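Local coordinates for protein NAD-dependent epimerase/dehydratase (Veillonella parvula DSM 2008, PDB 3R6D) that probably acts as an NAD-dependent epimerase or dehydratase, binding its dinucleotide cofactor in a Rossmann fold, at residues S86-I91 against N140-S145; I100-G105 against A196-F201. One frame throughout, in Å; residues are numbered along the deposited sequence. Where two conformers were deposited one is given.

Contact 1 of 2, residues S86-I91 against N140-S145; sequences SDMASI and NVLRES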
loop_
_atom_site.group_PDB
_atom_site.type_symbol
_atom_site.label_atom_id
_atom_site.label_comp_id
_atom_site.label_asym_id
_atom_site.label_seq_id
_atom_site.Cartn_x
_atom_site.Cartn_y
_atom_site.Cartn_z
ATOM N N SER A 86 -11.302 12.094 -1.570
ATOM C CA SER A 86 -12.198 11.900 -2.711
ATOM C C SER A 86 -11.735 10.760 -3.627
ATOM O O SER A 86 -12.575 10.013 -4.099
ATOM C CB SER A 86 -12.406 13.196 -3.470
ATOM O OG SER A 86 -11.157 13.642 -3.925
ATOM N N ASP A 87 -10.432 10.641 -3.860
ATOM C CA ASP A 87 -9.931 9.480 -4.633
ATOM C C ASP A 87 -10.207 8.180 -3.904
ATOM O O ASP A 87 -10.634 7.208 -4.487
ATOM C CB ASP A 87 -8.458 9.569 -4.994
ATOM C CG ASP A 87 -8.179 10.617 -6.049
ATOM O OD1 ASP A 87 -9.135 11.128 -6.684
ATOM O OD2 ASP A 87 -6.986 10.900 -6.256
HETATM N N MSE A 88 -10.006 8.177 -2.593
HETATM C CA MSE A 88 -10.299 6.980 -1.831
HETATM C C MSE A 88 -11.779 6.659 -1.891
HETATM O O MSE A 88 -12.163 5.507 -2.025
HETATM C CB MSE A 88 -9.865 7.164 -0.375
HETATM C CG MSE A 88 -9.752 5.890 0.467
HETATM SE SE MSE A 88 -8.268 4.679 -0.021
HETATM C CE MSE A 88 -9.622 3.698 -0.557
ATOM N N ALA A 89 -12.626 7.693 -1.847
ATOM C CA ALA A 89 -14.057 7.454 -1.943
ATOM C C ALA A 89 -14.427 6.867 -3.304
ATOM O O ALA A 89 -15.284 5.977 -3.393
ATOM C CB ALA A 89 -14.855 8.745 -1.665
ATOM N N SER A 90 -13.794 7.380 -4.352
ATOM C CA SER A 90 -14.059 6.837 -5.694
ATOM C C SER A 90 -13.628 5.370 -5.809
ATOM O O SER A 90 -14.329 4.571 -6.447
ATOM C CB SER A 90 -13.369 7.666 -6.751
ATOM O OG SER A 90 -13.947 8.955 -6.801
ATOM N N ILE A 91 -12.488 5.021 -5.195
ATOM C CA ILE A 91 -11.994 3.647 -5.181
ATOM C C ILE A 91 -12.970 2.761 -4.397
ATOM O O ILE A 91 -13.371 1.718 -4.862
ATOM C CB ILE A 91 -10.575 3.587 -4.582
ATOM C CG1 ILE A 91 -9.602 4.264 -5.558
ATOM C CG2 ILE A 91 -10.173 2.128 -4.303
ATOM C CD1 ILE A 91 -8.262 4.554 -4.941
ATOM N N ASN A 140 -9.584 7.758 6.776
ATOM C CA ASN A 140 -10.937 7.765 7.341
ATOM C C ASN A 140 -11.948 7.166 6.391
ATOM O O ASN A 140 -12.777 6.371 6.815
ATOM C CB ASN A 140 -11.368 9.187 7.719
ATOM C CG ASN A 140 -10.557 9.751 8.874
ATOM O OD1 ASN A 140 -9.830 9.017 9.562
ATOM N ND2 ASN A 140 -10.673 11.061 9.094
ATOM N N VAL A 141 -11.861 7.521 5.095
ATOM C CA VAL A 141 -12.813 6.969 4.123
ATOM C C VAL A 141 -12.699 5.435 4.115
ATOM O O VAL A 141 -13.699 4.709 4.071
ATOM C CB VAL A 141 -12.601 7.546 2.704
ATOM C CG1 VAL A 141 -13.377 6.727 1.648
ATOM C CG2 VAL A 141 -13.062 9.029 2.676
ATOM N N LEU A 142 -11.463 4.921 4.089
ATOM C CA LEU A 142 -11.301 3.467 4.013
ATOM C C LEU A 142 -11.790 2.764 5.291
ATOM O O LEU A 142 -12.496 1.752 5.233
ATOM C CB LEU A 142 -9.862 3.086 3.657
ATOM C CG LEU A 142 -9.612 1.606 3.440
ATOM C CD1 LEU A 142 -10.544 0.993 2.372
ATOM C CD2 LEU A 142 -8.139 1.407 3.061
ATOM N N ARG A 143 -11.462 3.331 6.451
ATOM C CA ARG A 143 -11.956 2.727 7.720
ATOM C C ARG A 143 -13.483 2.735 7.883
ATOM O O ARG A 143 -14.053 1.873 8.554
ATOM C CB ARG A 143 -11.335 3.377 8.931
ATOM C CG ARG A 143 -9.857 3.229 8.972
ATOM C CD ARG A 143 -9.261 3.798 10.317
ATOM N NE ARG A 143 -9.722 5.172 10.671
ATOM C CZ ARG A 143 -9.217 5.922 11.672
ATOM N NH1 ARG A 143 -8.191 5.491 12.410
ATOM N NH2 ARG A 143 -9.728 7.126 11.930
ATOM N N GLU A 144 -14.127 3.744 7.321
ATOM C CA GLU A 144 -15.602 3.855 7.313
ATOM C C GLU A 144 -16.302 2.923 6.342
ATOM O O GLU A 144 -17.522 2.735 6.402
ATOM C CB GLU A 144 -16.029 5.304 7.004
ATOM C CG GLU A 144 -15.575 6.306 8.046
ATOM C CD GLU A 144 -15.580 7.746 7.521
ATOM O OE1 GLU A 144 -15.993 8.014 6.349
ATOM O OE2 GLU A 144 -15.145 8.616 8.311
ATOM N N SER A 145 -15.532 2.389 5.392
ATOM C CA SER A 145 -16.066 1.492 4.451
ATOM C C SER A 145 -16.382 0.192 5.102
ATOM O O SER A 145 -15.954 -0.089 6.246
ATOM C CB SER A 145 -15.071 1.314 3.318
ATOM O OG SER A 145 -14.117 0.281 3.598
#
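Met88 and Ala89 pack against Val141 and Leu142 in an apolar helix-helix contact of the Rossmann fold, joining helix 85-96 to the last turns of helix 129-144. These are neighbouring helices of two beta-alpha-beta crossovers that share strand 102-108, and they run in roughly the same direction: the short segment axes come within 9.1 Å at an angle of 28°. The closest meeting is with main chain, where Val141 CG1 lies 3.7 Å from Ala89 N and so rests on the peptide between Met88 and Ala89. That methyl stands anti to the Val141 backbone N (chi1 167°), the setting that turns it to the other helix; it also reaches Ala89 CB. Met88, present as selenomethionine, lies flank to flank with Val141, the two side chains pointing opposite ways, with Met88 CG 3.9 Å from Val141 CG1. Bends at chi2 and chi3 then carry its terminal methyl past the valine, leaving Met88 CE 4.1 Å from Leu142 CD1. Met82, from the loop before helix 85-96, touches both Met88 and Leu142, while Leu142 also packs on Tyr149 and Ile151 of strand 148-158; this side of the contact is buried, and the Ala89 and Val141 side is partly exposed. Leu142 O accepts both Ser145 N and, on a lone pair in the carbonyl plane, Ser145 OG at 2.7 Å.

Contact 2 of 2, residues I100-G105 against A196-F201; sequences IRRVIG and ADETPF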
loop_
_atom_site.group_PDB
_atom_site.type_symbol
_atom_site.label_atom_id
_atom_site.label_comp_id
_atom_site.label_asym_id
_atom_site.label_seq_id
_atom_site.Cartn_x
_atom_site.Cartn_y
_atom_site.Cartn_z
ATOM N N ILE A 100 -16.121 -6.209 -4.714
ATOM C CA ILE A 100 -14.725 -6.531 -4.363
ATOM C C ILE A 100 -14.550 -6.212 -2.896
ATOM O O ILE A 100 -14.841 -5.084 -2.485
ATOM C CB ILE A 100 -13.727 -5.668 -5.186
ATOM C CG1 ILE A 100 -14.024 -5.732 -6.701
ATOM C CG2 ILE A 100 -12.263 -6.091 -4.860
ATOM C CD1 ILE A 100 -14.076 -7.169 -7.303
ATOM N N ARG A 101 -14.138 -7.196 -2.109
ATOM C CA ARG A 101 -14.072 -7.031 -0.651
ATOM C C ARG A 101 -12.676 -6.709 -0.117
ATOM O O ARG A 101 -12.535 -5.894 0.820
ATOM C CB ARG A 101 -14.593 -8.297 0.044
ATOM C CG ARG A 101 -15.934 -8.763 -0.490
ATOM C CD ARG A 101 -17.016 -7.760 -0.171
ATOM N NE ARG A 101 -17.176 -7.647 1.273
ATOM C CZ ARG A 101 -17.342 -6.501 1.932
ATOM N NH1 ARG A 101 -17.385 -5.342 1.294
ATOM N NH2 ARG A 101 -17.458 -6.520 3.237
ATOM N N ARG A 102 -11.649 -7.337 -0.695
ATOM C CA ARG A 102 -10.296 -7.316 -0.074
ATOM C C ARG A 102 -9.418 -6.205 -0.624
ATOM O O ARG A 102 -9.199 -6.135 -1.851
ATOM C CB ARG A 102 -9.619 -8.664 -0.268
ATOM C CG ARG A 102 -8.330 -8.821 0.527
ATOM C CD ARG A 102 -8.620 -9.176 1.974
ATOM N NE ARG A 102 -7.356 -9.306 2.728
ATOM C CZ ARG A 102 -6.709 -8.320 3.368
ATOM N NH1 ARG A 102 -7.237 -7.096 3.479
ATOM N NH2 ARG A 102 -5.523 -8.579 3.899
ATOM N N VAL A 103 -8.953 -5.321 0.263
ATOM C CA VAL A 103 -8.115 -4.194 -0.178
ATOM C C VAL A 103 -6.952 -4.028 0.795
ATOM O O VAL A 103 -7.143 -4.064 2.012
ATOM C CB VAL A 103 -8.982 -2.909 -0.418
ATOM C CG1 VAL A 103 -9.690 -2.443 0.832
ATOM C CG2 VAL A 103 -8.156 -1.815 -1.061
ATOM N N ILE A 104 -5.737 -3.861 0.258
ATOM C CA ILE A 104 -4.559 -3.535 1.052
ATOM C C ILE A 104 -4.077 -2.175 0.565
ATOM O O ILE A 104 -3.854 -2.004 -0.634
ATOM C CB ILE A 104 -3.452 -4.607 0.863
ATOM C CG1 ILE A 104 -3.930 -5.966 1.374
ATOM C CG2 ILE A 104 -2.169 -4.169 1.578
ATOM C CD1 ILE A 104 -3.098 -7.141 0.891
ATOM N N GLY A 105 -3.915 -1.216 1.473
ATOM C CA GLY A 105 -3.548 0.138 1.086
ATOM C C GLY A 105 -2.394 0.667 1.916
ATOM O O GLY A 105 -2.247 0.302 3.088
ATOM N N ALA A 196 -2.659 -17.867 5.370
ATOM C CA ALA A 196 -3.937 -18.611 5.404
ATOM C C ALA A 196 -4.917 -18.022 6.430
ATOM O O ALA A 196 -6.146 -17.881 6.153
ATOM C CB ALA A 196 -3.685 -20.085 5.689
ATOM N N ASP A 197 -4.396 -17.713 7.616
ATOM C CA ASP A 197 -5.170 -17.018 8.613
ATOM C C ASP A 197 -4.882 -15.532 8.473
ATOM O O ASP A 197 -3.860 -15.031 8.907
ATOM C CB ASP A 197 -4.825 -17.529 10.008
ATOM C CG ASP A 197 -5.645 -16.845 11.116
ATOM O OD1 ASP A 197 -6.465 -15.949 10.785
ATOM O OD2 ASP A 197 -5.440 -17.167 12.309
ATOM N N GLU A 198 -5.833 -14.835 7.879
ATOM C CA GLU A 198 -5.673 -13.404 7.634
ATOM C C GLU A 198 -6.432 -12.549 8.645
ATOM O O GLU A 198 -6.573 -11.334 8.455
ATOM C CB GLU A 198 -5.976 -13.014 6.167
ATOM C CG GLU A 198 -7.435 -13.119 5.740
ATOM C CD GLU A 198 -7.726 -12.547 4.342
ATOM O OE1 GLU A 198 -6.789 -12.417 3.504
ATOM O OE2 GLU A 198 -8.929 -12.267 4.070
ATOM N N THR A 199 -6.889 -13.157 9.740
ATOM C CA THR A 199 -7.612 -12.386 10.748
ATOM C C THR A 199 -6.820 -11.199 11.330
ATOM O O THR A 199 -7.424 -10.153 11.578
ATOM C CB THR A 199 -8.228 -13.268 11.858
ATOM O OG1 THR A 199 -7.179 -13.923 12.564
ATOM C CG2 THR A 199 -9.185 -14.300 11.259
ATOM N N PRO A 200 -5.481 -11.316 11.522
ATOM C CA PRO A 200 -4.773 -10.124 12.020
ATOM C C PRO A 200 -4.780 -8.953 11.034
ATOM O O PRO A 200 -4.391 -7.837 11.416
ATOM C CB PRO A 200 -3.327 -10.593 12.219
ATOM C CG PRO A 200 -3.436 -12.083 12.361
ATOM C CD PRO A 200 -4.579 -12.492 11.455
ATOM N N PHE A 201 -5.179 -9.211 9.782
ATOM C CA PHE A 201 -5.196 -8.229 8.752
ATOM C C PHE A 201 -6.605 -7.836 8.324
ATOM O O PHE A 201 -6.791 -7.081 7.400
ATOM C CB PHE A 201 -4.397 -8.765 7.564
ATOM C CG PHE A 201 -3.021 -9.198 7.958
ATOM C CD1 PHE A 201 -2.134 -8.290 8.541
ATOM C CD2 PHE A 201 -2.637 -10.537 7.847
ATOM C CE1 PHE A 201 -0.909 -8.695 8.987
ATOM C CE2 PHE A 201 -1.400 -10.948 8.288
ATOM C CZ PHE A 201 -0.527 -10.030 8.854
HETATM O O HOH W 1 -4.383 -11.170 3.374
#
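Arg102, at the start of a parallel strand in the Rossmann sheet, forms a salt bridge with Glu198 in the loop between helix 182-193 and strand 204-209. The tight part is the buried guanidinium. With CG anti to the backbone N, the Arg102 chain bends at chi2 (80°), which carries NE to the carboxylate. Arg102 NE donates to Glu198 OE1 at 3.3 Å (N-H...O 154°), approaching from above the carboxylate plane, which stands 88° to the guanidinium. A water in the guanidinium plane bridges the same pair, 2.9 Å from Arg102 NH2 and 2.7 Å from Glu198 OE1. Arg102 is fixed further at NH1 by Asn148 O and at NH2 by Thr150 OG1, and Tyr5 OH bonds to Glu198 OE1. With an alanine here, the Glu198 carboxylate would probably lose its charged mate and Asn148 O this donor. The fit to Phe201 is looser: its ring plane is nearly parallel to the guanidinium, but the nearest approach is Phe201 CB to Arg102 NH2, 3.8 Å, because the ring turns off beyond CB. Toward solvent the loop is held by its own bonds, an Asx turn at Asp197 and Phe201 N donating to Glu198 O at 2.9 Å.

Strand 102-108 carries one side of contact 2 and, through Val103, also meets contact 1; the centres of the two are about 16 Å apart. They touch at Leu142 CD1 of contact 1 and Val103 CG1 of contact 2, 3.9 Å from each other. Val103 also packs on Leu95 of helix 85-96, whereas its neighbours Arg102 and Ile104 reach Ile192 of helix 182-193, so the contacts belong to opposite faces of the sheet. In the chain their segments alternate, 86-91, 100-105, 140-145 and 196-201. Rossmann folds hold the dinucleotide at the carboxy-terminal ends of the parallel strands; contact 2, at the amino-terminal start of strand 102-108, is therefore probably remote from the cofactor site.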